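PDB 6TL1: protein TASOR from Homo sapiens, which acts through HUSH, of which it is a component, in maintaining epigenetic silencing at H3K9me3-rich loci, this chain being the protein's pseudo-PARP domain. Local coordinates for residues A[3-6]-A[12-15]; A[93-98]-A[106-111]; A[152-155]-A[159-162]. One frame throughout, in Å; residues are numbered along the deposited sequence.

Interaction 1. Residues A[3-6]-A[12-15]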
loop_
_atom_site.group_PDB
_atom_site.type_symbol
_atom_site.label_atom_id
_atom_site.label_comp_id
_atom_site.label_asym_id
_atom_site.label_seq_id
_atom_site.Cartn_x
_atom_site.Cartn_y
_atom_site.Cartn_z
ATOM N N LEU A 3 -9.862 -2.260 -17.879
ATOM C CA LEU A 3 -9.052 -1.985 -16.695
ATOM C C LEU A 3 -9.692 -2.548 -15.427
ATOM O O LEU A 3 -9.001 -3.119 -14.580
ATOM C CB LEU A 3 -8.806 -0.479 -16.577
ATOM C CG LEU A 3 -7.972 -0.005 -15.373
ATOM C CD1 LEU A 3 -6.620 -0.679 -15.355
ATOM C CD2 LEU A 3 -7.795 1.507 -15.426
ATOM N N PHE A 4 -11.008 -2.430 -15.285
ATOM C CA PHE A 4 -11.700 -2.893 -14.089
ATOM C C PHE A 4 -12.588 -4.080 -14.417
ATOM O O PHE A 4 -13.355 -4.043 -15.387
ATOM C CB PHE A 4 -12.536 -1.774 -13.461
ATOM C CG PHE A 4 -11.715 -0.619 -12.980
ATOM C CD1 PHE A 4 -10.977 -0.729 -11.818
ATOM C CD2 PHE A 4 -11.659 0.562 -13.707
ATOM C CE1 PHE A 4 -10.206 0.325 -11.372
ATOM C CE2 PHE A 4 -10.889 1.622 -13.264
ATOM C CZ PHE A 4 -10.161 1.502 -12.097
ATOM N N GLN A 5 -12.515 -5.118 -13.590
ATOM C CA GLN A 5 -13.449 -6.221 -13.763
ATOM C C GLN A 5 -14.351 -6.281 -12.549
ATOM O O GLN A 5 -13.889 -6.685 -11.453
ATOM C CB GLN A 5 -12.706 -7.538 -13.976
ATOM C CG GLN A 5 -13.570 -8.778 -13.732
ATOM C CD GLN A 5 -12.748 -10.002 -13.393
ATOM O OE1 GLN A 5 -11.515 -9.949 -13.341
ATOM N NE2 GLN A 5 -13.422 -11.127 -13.206
ATOM N N PRO A 6 -15.608 -5.879 -12.630
ATOM C CA PRO A 6 -16.508 -5.953 -11.485
ATOM C C PRO A 6 -16.727 -7.401 -11.058
ATOM O O PRO A 6 -16.827 -8.297 -11.900
ATOM C CB PRO A 6 -17.802 -5.310 -11.979
ATOM C CG PRO A 6 -17.382 -4.462 -13.158
ATOM C CD PRO A 6 -16.247 -5.207 -13.790
ATOM N N ARG A 12 -16.584 -16.426 -5.614
ATOM C CA ARG A 12 -15.243 -16.786 -5.162
ATOM C C ARG A 12 -14.270 -15.616 -5.303
ATOM O O ARG A 12 -13.483 -15.337 -4.391
ATOM C CB ARG A 12 -14.736 -18.007 -5.928
ATOM C CG ARG A 12 -13.292 -18.365 -5.585
ATOM C CD ARG A 12 -12.787 -19.566 -6.383
ATOM N NE ARG A 12 -13.350 -20.833 -5.912
ATOM C CZ ARG A 12 -12.835 -21.562 -4.926
ATOM N NH1 ARG A 12 -11.740 -21.157 -4.290
ATOM N NH2 ARG A 12 -13.413 -22.706 -4.575
ATOM N N GLU A 13 -14.281 -14.940 -6.455
ATOM C CA GLU A 13 -13.321 -13.858 -6.677
ATOM C C GLU A 13 -13.582 -12.688 -5.743
ATOM O O GLU A 13 -12.644 -12.061 -5.244
ATOM C CB GLU A 13 -13.375 -13.390 -8.131
ATOM C CG GLU A 13 -13.105 -14.476 -9.153
ATOM C CD GLU A 13 -12.607 -13.916 -10.480
ATOM O OE1 GLU A 13 -13.354 -13.150 -11.126
ATOM O OE2 GLU A 13 -11.465 -14.236 -10.874
ATOM N N PHE A 14 -14.853 -12.373 -5.515
ATOM C CA PHE A 14 -15.224 -11.299 -4.603
ATOM C C PHE A 14 -14.750 -11.595 -3.188
ATOM O O PHE A 14 -14.179 -10.723 -2.519
ATOM C CB PHE A 14 -16.741 -11.111 -4.642
ATOM C CG PHE A 14 -17.247 -9.936 -3.848
ATOM C CD1 PHE A 14 -17.508 -10.066 -2.490
ATOM C CD2 PHE A 14 -17.487 -8.717 -4.456
ATOM C CE1 PHE A 14 -17.992 -9.000 -1.756
ATOM C CE2 PHE A 14 -17.970 -7.645 -3.722
ATOM C CZ PHE A 14 -18.221 -7.790 -2.375
ATOM N N GLU A 15 -14.941 -12.836 -2.727
ATOM C CA GLU A 15 -14.582 -13.157 -1.354
ATOM C C GLU A 15 -13.080 -13.317 -1.176
ATOM O O GLU A 15 -12.586 -13.100 -0.067
ATOM C CB GLU A 15 -15.277 -14.453 -0.918
ATOM C CG GLU A 15 -16.807 -14.399 -0.927
ATOM C CD GLU A 15 -17.376 -13.278 -0.070
ATOM O OE1 GLU A 15 -16.786 -12.971 0.989
ATOM O OE2 GLU A 15 -18.412 -12.696 -0.465
#
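Gln5 and Glu13 meet through their polar ends alone. The amide nitrogen Gln5 NE2 stands 2.9 Å from Glu13 OE1, and the rest of the contact is little more than the atoms bonded to these two, with Gln5 CD 3.9 Å from the same Glu13 OE1. The two side chains run across each other at about a right angle, and the planes of the amide and the carboxylate are turned 52° apart, so the groups are not lined up flat against one another. The hydrogen bond is weak, its N-H...O angle of 120° being far from straight. One carboxylate oxygen takes all of it, since Glu13 OE2 lies 4.4 Å from Gln5 NE2.

Both chains have to stretch to meet. In Gln5 the CG lies opposite the backbone N (chi1 162°) and the chain stays extended beyond it, which carries the amide off the strand toward the helix. Glu13 reaches back from the first turn of its helix, also extended past CG. The other end of the Gln5 amide has the stronger partner: OE1 is hydrogen-bonded to His43 NE2, which probably sets the amide's rotation and leaves NE2 on the glutamate's side. The site is at the surface, and both residues also touch a crystal neighbour, so lattice packing may bear on the pose.

The neighbouring aromatic side chains serve other surfaces: Phe4 touches helix 82-88, and Phe14 touches Ala39 of strand 34-42 and Leu7 and Pro9 of the loop. The arrangement is a short strand-loop-helix connection, from an outermost strand of the five-stranded antiparallel sheet to the helix that follows it, between whose segments 3-6 and 12-15 one weak side-chain hydrogen bond passes.

Interaction 2. Residues A[93-98]-A[106-111]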
loop_
_atom_site.group_PDB
_atom_site.type_symbol
_atom_site.label_atom_id
_atom_site.label_comp_id
_atom_site.label_asym_id
_atom_site.label_seq_id
_atom_site.Cartn_x
_atom_site.Cartn_y
_atom_site.Cartn_z
ATOM N N GLY A 93 4.712 12.062 -4.504
ATOM C CA GLY A 93 4.043 13.320 -4.253
ATOM C C GLY A 93 2.561 13.228 -3.964
ATOM O O GLY A 93 1.908 14.271 -3.844
ATOM N N GLN A 94 2.001 12.029 -3.851
ATOM C CA GLN A 94 0.575 11.877 -3.597
ATOM C C GLN A 94 0.251 11.702 -2.119
ATOM O O GLN A 94 -0.929 11.681 -1.755
ATOM C CB GLN A 94 0.022 10.698 -4.401
ATOM C CG GLN A 94 0.214 10.864 -5.905
ATOM C CD GLN A 94 -0.587 12.020 -6.476
ATOM O OE1 GLN A 94 -0.061 12.844 -7.222
ATOM N NE2 GLN A 94 -1.869 12.085 -6.126
ATOM N N SER A 95 1.260 11.594 -1.263
ATOM C CA SER A 95 1.058 11.514 0.171
ATOM C C SER A 95 1.650 12.748 0.837
ATOM O O SER A 95 2.514 13.424 0.280
ATOM C CB SER A 95 1.698 10.251 0.755
ATOM O OG SER A 95 1.672 10.305 2.172
ATOM N N LYS A 96 1.175 13.043 2.043
ATOM C CA LYS A 96 1.745 14.118 2.843
ATOM C C LYS A 96 2.556 13.603 4.021
ATOM O O LYS A 96 3.083 14.404 4.797
ATOM C CB LYS A 96 0.646 15.085 3.294
ATOM C CG LYS A 96 0.057 15.810 2.089
ATOM C CD LYS A 96 -0.378 17.222 2.412
ATOM C CE LYS A 96 -0.511 18.034 1.132
ATOM N NZ LYS A 96 0.615 19.015 1.004
ATOM N N ILE A 97 2.658 12.286 4.172
ATOM C CA ILE A 97 3.453 11.682 5.230
ATOM C C ILE A 97 4.931 11.948 4.984
ATOM O O ILE A 97 5.403 11.931 3.835
ATOM C CB ILE A 97 3.147 10.177 5.288
ATOM C CG1 ILE A 97 1.639 9.956 5.451
ATOM C CG2 ILE A 97 3.911 9.500 6.411
ATOM C CD1 ILE A 97 1.240 8.503 5.299
ATOM N N THR A 98 5.678 12.200 6.065
ATOM C CA THR A 98 7.107 12.487 5.984
ATOM C C THR A 98 7.960 11.563 6.842
ATOM O O THR A 98 9.191 11.632 6.769
ATOM C CB THR A 98 7.375 13.940 6.402
ATOM O OG1 THR A 98 6.898 14.137 7.734
ATOM C CG2 THR A 98 6.646 14.912 5.485
ATOM N N GLY A 106 9.190 9.062 -2.665
ATOM C CA GLY A 106 8.660 7.724 -2.521
ATOM C C GLY A 106 7.153 7.772 -2.426
ATOM O O GLY A 106 6.540 8.843 -2.449
ATOM N N VAL A 107 6.550 6.592 -2.337
ATOM C CA VAL A 107 5.104 6.468 -2.225
ATOM C C VAL A 107 4.785 5.715 -0.943
ATOM O O VAL A 107 5.481 4.762 -0.579
ATOM C CB VAL A 107 4.494 5.786 -3.470
ATOM C CG1 VAL A 107 4.959 6.528 -4.742
ATOM C CG2 VAL A 107 4.863 4.308 -3.546
ATOM N N TYR A 108 3.748 6.162 -0.248
ATOM C CA TYR A 108 3.367 5.606 1.045
ATOM C C TYR A 108 2.120 4.738 0.895
ATOM O O TYR A 108 1.130 5.172 0.303
ATOM C CB TYR A 108 3.098 6.729 2.045
ATOM C CG TYR A 108 4.321 7.343 2.686
ATOM C CD1 TYR A 108 4.843 6.806 3.854
ATOM C CD2 TYR A 108 4.923 8.481 2.155
ATOM C CE1 TYR A 108 5.929 7.349 4.459
ATOM C CE2 TYR A 108 6.027 9.050 2.769
ATOM C CZ TYR A 108 6.524 8.475 3.921
ATOM O OH TYR A 108 7.613 9.006 4.573
ATOM N N LEU A 109 2.160 3.528 1.443
ATOM C CA LEU A 109 1.002 2.637 1.470
ATOM C C LEU A 109 0.762 2.141 2.891
ATOM O O LEU A 109 1.711 1.911 3.638
ATOM C CB LEU A 109 1.195 1.424 0.517
ATOM C CG LEU A 109 1.361 1.722 -0.977
ATOM C CD1 LEU A 109 1.609 0.471 -1.773
ATOM C CD2 LEU A 109 0.071 2.353 -1.476
ATOM N N SER A 110 -0.517 1.960 3.256
ATOM C CA SER A 110 -0.863 1.432 4.576
ATOM C C SER A 110 -0.594 -0.064 4.638
ATOM O O SER A 110 -0.910 -0.810 3.707
ATOM C CB SER A 110 -2.340 1.662 4.912
ATOM O OG SER A 110 -2.633 2.995 5.252
ATOM N N ARG A 111 -0.008 -0.495 5.749
ATOM C CA ARG A 111 0.175 -1.916 6.023
ATOM C C ARG A 111 -1.147 -2.591 6.386
ATOM O O ARG A 111 -1.323 -3.793 6.143
ATOM C CB ARG A 111 1.183 -2.085 7.165
ATOM C CG ARG A 111 1.286 -3.468 7.775
ATOM C CD ARG A 111 2.585 -3.647 8.553
ATOM N NE ARG A 111 2.564 -4.866 9.363
ATOM C CZ ARG A 111 3.356 -5.095 10.413
ATOM N NH1 ARG A 111 4.239 -4.185 10.796
ATOM N NH2 ARG A 111 3.259 -6.239 11.083
HETATM O O HOH W 1 3.978 10.328 -1.837
#
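Ile97 sits squarely over one face of the Tyr108 ring, and this is where the contact is tight. Its CB is 3.8 Å from the ring centroid and only 2° off the normal, a CH-pi contact over the middle of the face. With CG2 opposite the backbone N of Ile97, that methyl lies over the same face, toward the CE1-CZ side, 3.5 Å from Tyr108 CE1. The backbone closes in too, Ile97 O coming to 3.1 Å from Tyr108 CE2. Ser95 OG approaches obliquely, 3.7 Å from Tyr108 CD2, and accepts a nearly straight hydrogen bond of 3.0 Å from Ile97 N. This ST turn holds the backbone that presents the isoleucine.

Toward Gly93, where the loop is exposed, the packing gives way to a water-mediated link. Water 1 accepts from Ser95 N at 3.1 Å, and more weakly from Gly93 N, while donating to Gly106 O at 3.0 Å; the two backbones are thus spaced by solvent instead of pairing directly.

The tyrosine hydroxyl is held by the intervening loop, through Gly101 O and Leu100 N. Strand 107-110, at one margin of the mixed sheet, pairs with strand 181-184, whose Tyr183 ring meets Tyr108; Ile97 also touches Gln181 there and Tyr177 of helix 176-179.

Interaction 3. Residues A[152-155]-A[159-162]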
loop_
_atom_site.group_PDB
_atom_site.type_symbol
_atom_site.label_atom_id
_atom_site.label_comp_id
_atom_site.label_asym_id
_atom_site.label_seq_id
_atom_site.Cartn_x
_atom_site.Cartn_y
_atom_site.Cartn_z
ATOM N N ASP A 152 17.454 10.206 2.731
ATOM C CA ASP A 152 17.053 9.940 1.366
ATOM C C ASP A 152 16.690 8.459 1.249
ATOM O O ASP A 152 17.056 7.656 2.111
ATOM C CB ASP A 152 18.184 10.279 0.394
ATOM C CG ASP A 152 18.341 11.776 0.159
ATOM O OD1 ASP A 152 17.446 12.556 0.553
ATOM O OD2 ASP A 152 19.358 12.167 -0.452
ATOM N N PRO A 153 15.940 8.075 0.218
ATOM C CA PRO A 153 15.650 6.647 0.034
ATOM C C PRO A 153 16.948 5.853 -0.001
ATOM O O PRO A 153 17.953 6.290 -0.576
ATOM C CB PRO A 153 14.918 6.612 -1.312
ATOM C CG PRO A 153 14.225 7.925 -1.359
ATOM C CD PRO A 153 15.221 8.900 -0.769
ATOM N N THR A 154 16.944 4.705 0.683
ATOM C CA THR A 154 18.166 3.924 0.864
ATOM C C THR A 154 18.472 3.143 -0.400
ATOM O O THR A 154 17.637 2.317 -0.825
ATOM C CB THR A 154 18.023 2.972 2.039
ATOM O OG1 THR A 154 17.741 3.715 3.226
ATOM C CG2 THR A 154 19.344 2.259 2.260
ATOM N N PRO A 155 19.602 3.345 -1.062
ATOM C CA PRO A 155 19.904 2.609 -2.283
ATOM C C PRO A 155 19.983 1.110 -2.014
ATOM O O PRO A 155 20.335 0.677 -0.913
ATOM C CB PRO A 155 21.253 3.165 -2.734
ATOM C CG PRO A 155 21.297 4.554 -2.109
ATOM C CD PRO A 155 20.654 4.350 -0.759
ATOM N N CYS A 159 12.205 -0.685 0.058
ATOM C CA CYS A 159 11.256 0.171 0.758
ATOM C C CYS A 159 11.827 0.515 2.128
ATOM O O CYS A 159 12.781 -0.105 2.599
ATOM C CB CYS A 159 9.873 -0.469 0.934
ATOM S SG CYS A 159 9.899 -1.980 1.952
ATOM N N HIS A 160 11.255 1.541 2.743
ATOM C CA HIS A 160 11.459 1.810 4.160
ATOM C C HIS A 160 10.240 1.359 4.946
ATOM O O HIS A 160 9.112 1.444 4.454
ATOM C CB HIS A 160 11.678 3.301 4.413
ATOM C CG HIS A 160 12.976 3.830 3.880
ATOM N ND1 HIS A 160 13.315 5.165 3.946
ATOM C CD2 HIS A 160 14.020 3.206 3.282
ATOM C CE1 HIS A 160 14.517 5.341 3.425
ATOM N NE2 HIS A 160 14.964 4.168 3.007
ATOM N N VAL A 161 10.470 0.910 6.188
ATOM C CA VAL A 161 9.402 0.644 7.146
ATOM C C VAL A 161 9.874 1.164 8.499
ATOM O O VAL A 161 11.063 1.402 8.712
ATOM C CB VAL A 161 9.011 -0.853 7.276
ATOM C CG1 VAL A 161 8.659 -1.442 5.920
ATOM C CG2 VAL A 161 10.119 -1.653 7.956
ATOM N N SER A 162 8.919 1.367 9.408
ATOM C CA SER A 162 9.259 1.835 10.751
ATOM C C SER A 162 9.844 0.694 11.565
ATOM O O SER A 162 9.222 -0.361 11.699
ATOM C CB SER A 162 8.036 2.408 11.455
ATOM O OG SER A 162 7.649 3.614 10.813
#
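His160 NE2 is met twice by one residue, Thr154. The backbone Thr154 N donates to His160 NE2 over 3.1 Å at an angle of 143°, coming in tilted 26° out of the ring plane. The hydroxyl lies closer, with Thr154 OG1 2.8 Å from His160 NE2 in a hydrogen bond whose direction is not fixed. It gets there because OG1 is placed beside the threonine's own backbone N (chi1 -59°), so amide and hydroxyl face the same ring nitrogen. At the ring edge, near its plane, Asp152 O lies 3.7 Å from His160 CE1, and Pro153 CA packs obliquely against that same carbon.

The remaining ring nitrogen is satisfied as well: His160 ND1 is hydrogen-bonded to Leu100 O. The loop carbonyls have partners of their own, Pro153 O with Tyr187 OH, and Thr154 O with Tyr185 OH. Tyr185 also meets the imidazole edge-to-face.

With a carbonyl at ND1 and an N-H directed at NE2, the pattern is consistent with a neutral imidazole protonated at ND1, a buried ring that ties loop 152-155 to strand 159-162.

Interactions 2 and 3 belong together: their centres are 12 Å apart, their nearest atoms about 5 Å, and both reach the same mixed sheet, on strands 107-110 and 159-162 with strand 181-184 between them. They do not touch, but they share mediators. Leu100 bonds to Tyr108 through its N and to His160 through its O, and Tyr183 meets both rings. Interaction 1 lies on the opposite side of the chain's centre, 26 Å from interaction 2 and 33 Å from interaction 3 between centres, at the edge strand 4-6 of the other, antiparallel sheet and the helix after it. No ligand enters these contacts; the Gly106-Val107-Tyr108 run resembles the Gly-Ile-Tyr sequence of active PARPs.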